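Local structure of tyrosine--tRNA ligase, mitochondrial (Emericella nidulans, 5IHX) at residues R59-K64 / D272-P276; Q234-S240 / K275-T281. The protein probably attaches L-tyrosine to mitochondrial tRNA(Tyr) at the expense of ATP, this chain carrying the class I catalytic domain of a C-terminally truncated enzyme. All coordinates share one frame. Residue numbers count along the deposited sequence, not the author numbering.

Interaction 1: residues R59-K64 / D272-P276; sequences RVFTEK and DLDKP
Residues 59-63 are the last turn of a helix, closed by the backbone bonds Glu63 N to Arg59 O and Lys64 N to Val60 O (both 2.9 Å); Lys64 is the first residue to leave helical geometry (phi/psi -131/139°). Opposite lies a short 3-10 turn, 272-274, in which Lys275 N bonds to Asp272 O at 3.2 Å. The backbones come closest at Val60 and Leu273, 5.4 Å between CA atoms.

Apolar packing centres on Leu273. With chi1/chi2 in m,t it lays CD2 3.9 Å from Arg59 CB and 4.2 Å from Val60 CG2, and CD1 4.3 Å from Glu63 CG; CD2 also covers one face of the Arg59 guanidinium. The Glu63 carboxylate turns away to a salt bridge with Lys30 of helix 16-30.

The polar part is built on Lys64, whose m,t,p,t side chain puts NZ 2.9 Å from Asp274 OD1 in a salt bridge and 3.5 Å from Leu273 O in a weak hydrogen bond. NZ also bonds to Gln234 OE1.

A leucine packed against the side of the last turn, with the Lys64-Asp274 salt bridge beside it, makes this surface packing that joins helix 54-63 to the loop before strand 277-280 in the class I catalytic domain.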
ATOM      1  N   ARG A  59     -15.400  31.641   6.371  1.00 32.83           N
ATOM      2  CA  ARG A  59     -16.559  31.659   5.479  1.00 33.91           C
ATOM      3  C   ARG A  59     -17.254  30.299   5.449  1.00 30.22           C
ATOM      4  O   ARG A  59     -18.482  30.226   5.447  1.00 32.12           O
ATOM      5  CB  ARG A  59     -16.177  32.053   4.050  1.00 44.34           C
ATOM      6  CG  ARG A  59     -16.172  33.554   3.793  1.00 55.14           C
ATOM      7  CD  ARG A  59     -16.336  33.876   2.310  1.00 66.41           C
ATOM      8  NE  ARG A  59     -15.212  33.443   1.481  1.00 69.32           N
ATOM      9  CZ  ARG A  59     -15.340  32.885   0.276  1.00 70.73           C
ATOM     10  NH1 ARG A  59     -16.542  32.687  -0.260  1.00 60.78           N
ATOM     11  NH2 ARG A  59     -14.261  32.522  -0.404  1.00 79.74           N
ATOM     12  N   VAL A  60     -16.469  29.226   5.414  1.00 30.29           N
ATOM     13  CA  VAL A  60     -17.028  27.876   5.371  1.00 33.87           C
ATOM     14  C   VAL A  60     -17.936  27.619   6.571  1.00 27.43           C
ATOM     15  O   VAL A  60     -19.065  27.152   6.414  1.00 33.21           O
ATOM     16  CB  VAL A  60     -15.912  26.799   5.327  1.00 39.74           C
ATOM     17  CG1 VAL A  60     -16.478  25.404   5.609  1.00 38.32           C
ATOM     18  CG2 VAL A  60     -15.211  26.809   3.981  1.00 36.96           C
ATOM     19  N   PHE A  61     -17.445  27.930   7.767  1.00 30.16           N
ATOM     20  CA  PHE A  61     -18.207  27.686   8.987  1.00 31.21           C
ATOM     21  C   PHE A  61     -19.381  28.647   9.127  1.00 29.01           C
ATOM     22  O   PHE A  61     -20.398  28.306   9.729  1.00 31.61           O
ATOM     23  CB  PHE A  61     -17.300  27.788  10.213  1.00 31.20           C
ATOM     24  CG  PHE A  61     -16.552  26.522  10.515  1.00 32.67           C
ATOM     25  CD1 PHE A  61     -17.217  25.421  11.029  1.00 36.65           C
ATOM     26  CD2 PHE A  61     -15.190  26.430  10.288  1.00 30.30           C
ATOM     27  CE1 PHE A  61     -16.539  24.251  11.309  1.00 37.02           C
ATOM     28  CE2 PHE A  61     -14.504  25.261  10.571  1.00 30.67           C
ATOM     29  CZ  PHE A  61     -15.179  24.171  11.081  1.00 28.42           C
ATOM     30  N   THR A  62     -19.240  29.849   8.581  1.00 31.92           N
ATOM     31  CA  THR A  62     -20.331  30.813   8.607  1.00 29.62           C
ATOM     32  C   THR A  62     -21.490  30.318   7.748  1.00 30.96           C
ATOM     33  O   THR A  62     -22.641  30.329   8.179  1.00 35.50           O
ATOM     34  CB  THR A  62     -19.877  32.201   8.110  1.00 27.66           C
ATOM     35  OG1 THR A  62     -18.848  32.708   8.966  1.00 32.84           O
ATOM     36  CG2 THR A  62     -21.046  33.185   8.090  1.00 31.18           C
ATOM     37  N   GLU A  63     -21.173  29.879   6.533  1.00 33.70           N
ATOM     38  CA  GLU A  63     -22.193  29.514   5.553  1.00 34.67           C
ATOM     39  C   GLU A  63     -22.743  28.098   5.723  1.00 37.48           C
ATOM     40  O   GLU A  63     -23.897  27.840   5.379  1.00 36.92           O
ATOM     41  CB  GLU A  63     -21.629  29.664   4.137  1.00 33.59           C
ATOM     42  CG  GLU A  63     -21.158  31.070   3.802  1.00 46.71           C
ATOM     43  CD  GLU A  63     -22.274  32.096   3.880  1.00 49.82           C
ATOM     44  OE1 GLU A  63     -23.455  31.704   3.786  1.00 51.07           O
ATOM     45  OE2 GLU A  63     -21.968  33.296   4.041  1.00 57.40           O
ATOM     46  N   LYS A  64     -21.929  27.188   6.251  1.00 40.78           N
ATOM     47  CA  LYS A  64     -22.291  25.769   6.282  1.00 41.52           C
ATOM     48  C   LYS A  64     -22.102  25.124   7.651  1.00 36.52           C
ATOM     49  O   LYS A  64     -21.116  25.376   8.344  1.00 31.96           O
ATOM     50  CB  LYS A  64     -21.469  24.997   5.250  1.00 41.55           C
ATOM     51  CG  LYS A  64     -21.650  25.462   3.814  1.00 49.57           C
ATOM     52  CD  LYS A  64     -20.661  24.768   2.882  1.00 44.99           C
ATOM     53  CE  LYS A  64     -20.915  23.270   2.791  1.00 45.46           C
ATOM     54  NZ  LYS A  64     -19.981  22.607   1.839  1.00 51.49           N
ATOM     55  N   ASP A 272     -14.982  27.097  -3.706  1.00 44.16           N
ATOM     56  CA  ASP A 272     -14.044  27.070  -2.585  1.00 51.11           C
ATOM     57  C   ASP A 272     -14.716  26.698  -1.265  1.00 43.07           C
ATOM     58  O   ASP A 272     -14.078  26.123  -0.382  1.00 42.17           O
ATOM     59  CB  ASP A 272     -13.352  28.429  -2.438  1.00 59.87           C
ATOM     60  CG  ASP A 272     -12.169  28.591  -3.375  1.00 65.81           C
ATOM     61  OD1 ASP A 272     -12.034  27.782  -4.317  1.00 63.47           O
ATOM     62  OD2 ASP A 272     -11.373  29.530  -3.166  1.00 65.22           O
ATOM     63  N   LEU A 273     -15.997  27.025  -1.133  1.00 37.41           N
ATOM     64  CA  LEU A 273     -16.736  26.750   0.096  1.00 40.08           C
ATOM     65  C   LEU A 273     -16.951  25.256   0.336  1.00 45.37           C
ATOM     66  O   LEU A 273     -17.376  24.856   1.420  1.00 39.53           O
ATOM     67  CB  LEU A 273     -18.094  27.457   0.064  1.00 41.97           C
ATOM     68  CG  LEU A 273     -18.116  28.976   0.250  1.00 49.26           C
ATOM     69  CD1 LEU A 273     -19.538  29.491   0.118  1.00 53.47           C
ATOM     70  CD2 LEU A 273     -17.532  29.381   1.596  1.00 48.44           C
ATOM     71  N   ASP A 274     -16.650  24.439  -0.670  1.00 52.88           N
ATOM     72  CA  ASP A 274     -16.859  22.995  -0.585  1.00 41.73           C
ATOM     73  C   ASP A 274     -15.547  22.224  -0.507  1.00 34.33           C
ATOM     74  O   ASP A 274     -15.549  21.010  -0.303  1.00 39.20           O
ATOM     75  CB  ASP A 274     -17.659  22.505  -1.795  1.00 43.79           C
ATOM     76  CG  ASP A 274     -19.025  23.146  -1.887  1.00 49.84           C
ATOM     77  OD1 ASP A 274     -19.552  23.575  -0.838  1.00 49.32           O
ATOM     78  OD2 ASP A 274     -19.572  23.220  -3.008  1.00 51.78           O
ATOM     79  N   LYS A 275     -14.431  22.927  -0.665  1.00 33.64           N
ATOM     80  CA  LYS A 275     -13.124  22.280  -0.680  1.00 42.55           C
ATOM     81  C   LYS A 275     -12.712  21.880   0.734  1.00 42.08           C
ATOM     82  O   LYS A 275     -13.028  22.584   1.696  1.00 33.89           O
ATOM     83  CB  LYS A 275     -12.077  23.208  -1.297  1.00 49.35           C
ATOM     84  CG  LYS A 275     -12.305  23.493  -2.778  1.00 49.70           C
ATOM     85  CD  LYS A 275     -11.356  24.560  -3.301  1.00 53.69           C
ATOM     86  CE  LYS A 275     -11.578  24.840  -4.782  1.00 54.21           C
ATOM     87  NZ  LYS A 275     -11.352  23.652  -5.646  1.00 69.58           N
ATOM     88  N   PRO A 276     -12.012  20.740   0.871  1.00 34.93           N
ATOM     89  CA  PRO A 276     -11.509  20.355   2.193  1.00 31.73           C
ATOM     90  C   PRO A 276     -10.549  21.397   2.747  1.00 34.14           C
ATOM     91  O   PRO A 276      -9.849  22.060   1.986  1.00 38.16           O
ATOM     92  CB  PRO A 276     -10.791  19.027   1.932  1.00 29.16           C
ATOM     93  CG  PRO A 276     -10.458  19.056   0.481  1.00 29.32           C
ATOM     94  CD  PRO A 276     -11.585  19.793  -0.172  1.00 26.53           C
TER

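Interaction 2: residues Q234-S240 / K275-T281; sequences QVQVGGS and KPIGFTT
This is a parallel strand pairing in the central sheet of the catalytic domain, where strand 235-238 lies between strands 68-72 and 277-280. The two axes approach to 4.8 Å, with N-to-C directions 16° apart. The register pairs Val235 with Ile277, Gln236 with Gly278, Val237 with Phe279 and Gly238 with Thr280 (CA-CA 4.7-5.2 Å).

Backbone hydrogen bonds alternate in direction: Ile277 N to Gln234 O (3.3 Å), Gln236 N to Ile277 O (3.2 Å), Phe279 N to Gln236 O (3.2 Å), Gly238 N to Phe279 O (3.3 Å) and Thr281 N to Gly238 O (2.9 Å). At the start of the pairing, Gln234 NE2 donates to Lys275 O at 2.9 Å and also bonds to Leu273 O.

Val235, Val237, Ile277 and Phe279 share one face. Phe279 (chi1 p) receives Val237 CG2 over its ring, a CH-pi contact 4.1 Å from the centroid, while Val235 CG1 meets the ring edge, 3.9 Å from Phe279 CE1. Helix 84-95 packs against Phe279 on this side.

The other face carries Gln236 and Thr280. A water links Ser240 O (2.9 Å) and Thr280 OG1 (2.7 Å), the latter also hydrogen-bonded to Asp49 N. Gln236 bonds to Gln221 and touches the bound tyrosine. Helix 243-259 connects the strands in a beta-alpha-beta unit of the class I Rossmann-like fold; Gln236, on strand 235-238, lines the tyrosine pocket.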
ATOM      1  N   GLN A 234     -16.053  18.004   6.026  1.00 34.20           N
ATOM      2  CA  GLN A 234     -15.229  18.852   5.176  1.00 28.53           C
ATOM      3  C   GLN A 234     -13.954  19.344   5.867  1.00 33.58           C
ATOM      4  O   GLN A 234     -12.978  19.685   5.195  1.00 33.97           O
ATOM      5  CB  GLN A 234     -16.060  20.045   4.700  1.00 34.82           C
ATOM      6  CG  GLN A 234     -15.384  20.915   3.658  1.00 43.35           C
ATOM      7  CD  GLN A 234     -16.282  22.034   3.172  1.00 36.07           C
ATOM      8  OE1 GLN A 234     -17.505  21.917   3.206  1.00 36.12           O
ATOM      9  NE2 GLN A 234     -15.678  23.124   2.715  1.00 39.75           N
ATOM     10  N   VAL A 235     -13.959  19.364   7.199  1.00 28.62           N
ATOM     11  CA  VAL A 235     -12.858  19.950   7.965  1.00 23.73           C
ATOM     12  C   VAL A 235     -12.140  18.932   8.852  1.00 25.98           C
ATOM     13  O   VAL A 235     -12.768  18.036   9.415  1.00 29.36           O
ATOM     14  CB  VAL A 235     -13.358  21.113   8.856  1.00 28.36           C
ATOM     15  CG1 VAL A 235     -12.189  21.805   9.551  1.00 30.38           C
ATOM     16  CG2 VAL A 235     -14.153  22.116   8.031  1.00 34.30           C
ATOM     17  N   GLN A 236     -10.818  19.064   8.956  1.00 20.88           N
ATOM     18  CA  GLN A 236     -10.037  18.273   9.903  1.00 29.10           C
ATOM     19  C   GLN A 236      -9.261  19.185  10.844  1.00 29.91           C
ATOM     20  O   GLN A 236      -8.695  20.189  10.415  1.00 26.95           O
ATOM     21  CB  GLN A 236      -9.062  17.337   9.185  1.00 30.08           C
ATOM     22  CG  GLN A 236      -8.180  16.538  10.151  1.00 27.87           C
ATOM     23  CD  GLN A 236      -7.207  15.581   9.468  1.00 34.96           C
ATOM     24  OE1 GLN A 236      -6.422  14.908  10.137  1.00 38.46           O
ATOM     25  NE2 GLN A 236      -7.256  15.512   8.142  1.00 33.92           N
ATOM     26  N   VAL A 237      -9.241  18.821  12.125  1.00 25.72           N
ATOM     27  CA  VAL A 237      -8.409  19.499  13.112  1.00 22.34           C
ATOM     28  C   VAL A 237      -7.430  18.508  13.738  1.00 25.95           C
ATOM     29  O   VAL A 237      -7.768  17.350  13.974  1.00 27.01           O
ATOM     30  CB  VAL A 237      -9.265  20.168  14.215  1.00 29.89           C
ATOM     31  CG1 VAL A 237     -10.146  19.146  14.915  1.00 33.43           C
ATOM     32  CG2 VAL A 237      -8.375  20.887  15.227  1.00 33.13           C
ATOM     33  N   GLY A 238      -6.211  18.970  13.996  1.00 27.76           N
ATOM     34  CA  GLY A 238      -5.192  18.136  14.606  1.00 26.28           C
ATOM     35  C   GLY A 238      -4.234  18.942  15.458  1.00 27.42           C
ATOM     36  O   GLY A 238      -4.358  20.160  15.562  1.00 23.61           O
ATOM     37  N   GLY A 239      -3.284  18.256  16.088  1.00 24.89           N
ATOM     38  CA  GLY A 239      -2.250  18.924  16.854  1.00 30.00           C
ATOM     39  C   GLY A 239      -1.346  19.747  15.953  1.00 30.18           C
ATOM     40  O   GLY A 239      -1.398  19.623  14.730  1.00 35.16           O
ATOM     41  N   SER A 240      -0.520  20.594  16.560  1.00 33.05           N
ATOM     42  CA  SER A 240       0.386  21.471  15.820  1.00 44.30           C
ATOM     43  C   SER A 240       1.280  20.724  14.828  1.00 32.50           C
ATOM     44  O   SER A 240       1.535  21.211  13.727  1.00 48.71           O
ATOM     45  CB  SER A 240       1.261  22.255  16.798  1.00 54.50           C
ATOM     46  OG  SER A 240       1.887  21.381  17.718  1.00 61.38           O
ATOM     47  N   LYS A 275     -14.431  22.927  -0.665  1.00 33.64           N
ATOM     48  CA  LYS A 275     -13.124  22.280  -0.680  1.00 42.55           C
ATOM     49  C   LYS A 275     -12.712  21.880   0.734  1.00 42.08           C
ATOM     50  O   LYS A 275     -13.028  22.584   1.696  1.00 33.89           O
ATOM     51  CB  LYS A 275     -12.077  23.208  -1.297  1.00 49.35           C
ATOM     52  CG  LYS A 275     -12.305  23.493  -2.778  1.00 49.70           C
ATOM     53  CD  LYS A 275     -11.356  24.560  -3.301  1.00 53.69           C
ATOM     54  CE  LYS A 275     -11.578  24.840  -4.782  1.00 54.21           C
ATOM     55  NZ  LYS A 275     -11.352  23.652  -5.646  1.00 69.58           N
ATOM     56  N   PRO A 276     -12.012  20.740   0.871  1.00 34.93           N
ATOM     57  CA  PRO A 276     -11.509  20.355   2.193  1.00 31.73           C
ATOM     58  C   PRO A 276     -10.549  21.397   2.747  1.00 34.14           C
ATOM     59  O   PRO A 276      -9.849  22.060   1.986  1.00 38.16           O
ATOM     60  CB  PRO A 276     -10.791  19.027   1.932  1.00 29.16           C
ATOM     61  CG  PRO A 276     -10.458  19.056   0.481  1.00 29.32           C
ATOM     62  CD  PRO A 276     -11.585  19.793  -0.172  1.00 26.53           C
ATOM     63  N   ILE A 277     -10.526  21.543   4.065  1.00 28.64           N
ATOM     64  CA  ILE A 277      -9.686  22.540   4.703  1.00 22.18           C
ATOM     65  C   ILE A 277      -9.474  22.094   6.143  1.00 29.08           C
ATOM     66  O   ILE A 277     -10.224  21.267   6.647  1.00 32.61           O
ATOM     67  CB  ILE A 277     -10.330  23.944   4.629  1.00 26.83           C
ATOM     68  CG1 ILE A 277      -9.351  25.024   5.096  1.00 26.71           C
ATOM     69  CG2 ILE A 277     -11.652  23.977   5.405  1.00 28.67           C
ATOM     70  CD1 ILE A 277      -9.813  26.432   4.769  1.00 26.03           C
ATOM     71  N   GLY A 278      -8.442  22.604   6.799  1.00 30.95           N
ATOM     72  CA  GLY A 278      -8.168  22.198   8.164  1.00 37.02           C
ATOM     73  C   GLY A 278      -7.371  23.221   8.938  1.00 33.11           C
ATOM     74  O   GLY A 278      -6.990  24.264   8.407  1.00 32.75           O
ATOM     75  N   PHE A 279      -7.127  22.922  10.209  1.00 30.75           N
ATOM     76  CA  PHE A 279      -6.308  23.787  11.043  1.00 27.16           C
ATOM     77  C   PHE A 279      -5.727  23.000  12.202  1.00 26.14           C
ATOM     78  O   PHE A 279      -6.153  21.877  12.476  1.00 26.43           O
ATOM     79  CB  PHE A 279      -7.122  24.980  11.553  1.00 24.55           C
ATOM     80  CG  PHE A 279      -8.324  24.602  12.370  1.00 24.52           C
ATOM     81  CD1 PHE A 279      -9.500  24.205  11.758  1.00 25.17           C
ATOM     82  CD2 PHE A 279      -8.287  24.680  13.754  1.00 28.87           C
ATOM     83  CE1 PHE A 279     -10.611  23.873  12.514  1.00 33.43           C
ATOM     84  CE2 PHE A 279      -9.392  24.348  14.511  1.00 30.33           C
ATOM     85  CZ  PHE A 279     -10.557  23.947  13.889  1.00 27.41           C
ATOM     86  N   THR A 280      -4.739  23.592  12.864  1.00 34.70           N
ATOM     87  CA  THR A 280      -4.063  22.942  13.977  1.00 35.99           C
ATOM     88  C   THR A 280      -4.309  23.680  15.285  1.00 31.59           C
ATOM     89  O   THR A 280      -4.682  24.855  15.289  1.00 26.43           O
ATOM     90  CB  THR A 280      -2.548  22.862  13.739  1.00 40.50           C
ATOM     91  OG1 THR A 280      -2.013  24.185  13.610  1.00 36.96           O
ATOM     92  CG2 THR A 280      -2.243  22.063  12.482  1.00 36.98           C
ATOM     93  N   THR A 281      -4.088  22.976  16.389  1.00 28.55           N
ATOM     94  CA  THR A 281      -4.191  23.556  17.721  1.00 28.01           C
ATOM     95  C   THR A 281      -2.776  23.810  18.243  1.00 34.11           C
ATOM     96  O   THR A 281      -1.836  23.138  17.819  1.00 36.40           O
ATOM     97  CB  THR A 281      -4.968  22.630  18.679  1.00 27.13           C
ATOM     98  OG1 THR A 281      -4.368  21.329  18.683  1.00 34.85           O
ATOM     99  CG2 THR A 281      -6.421  22.502  18.241  1.00 29.58           C
TER
HETATM  100  O   HOH W   1       0.596  23.909  13.058  1.00 38.98           O

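Overall arrangement
The contacts meet end to end: Lys275 and Pro276 belong to both, and the chain passes from the 3-10 turn of interaction 1 through these two residues into strand 277-280 of interaction 2, with their centres about 13 Å apart. Gln234 ties them together, its NE2 lying 2.8 Å from Leu273 O and its OE1 2.9 Å from Lys64 NZ, both probable hydrogen bonds. Place and chemistry diverge. Interaction 1 lies at the surface, about 19 Å from the chain centre to its own centre, and relies on side chains, buries 332 Å² and includes a salt bridge. Interaction 2, about 8 Å from the chain centre, buries 579 Å², is dominated by regular backbone hydrogen bonding and contributes Gln236 to the tyrosine pocket.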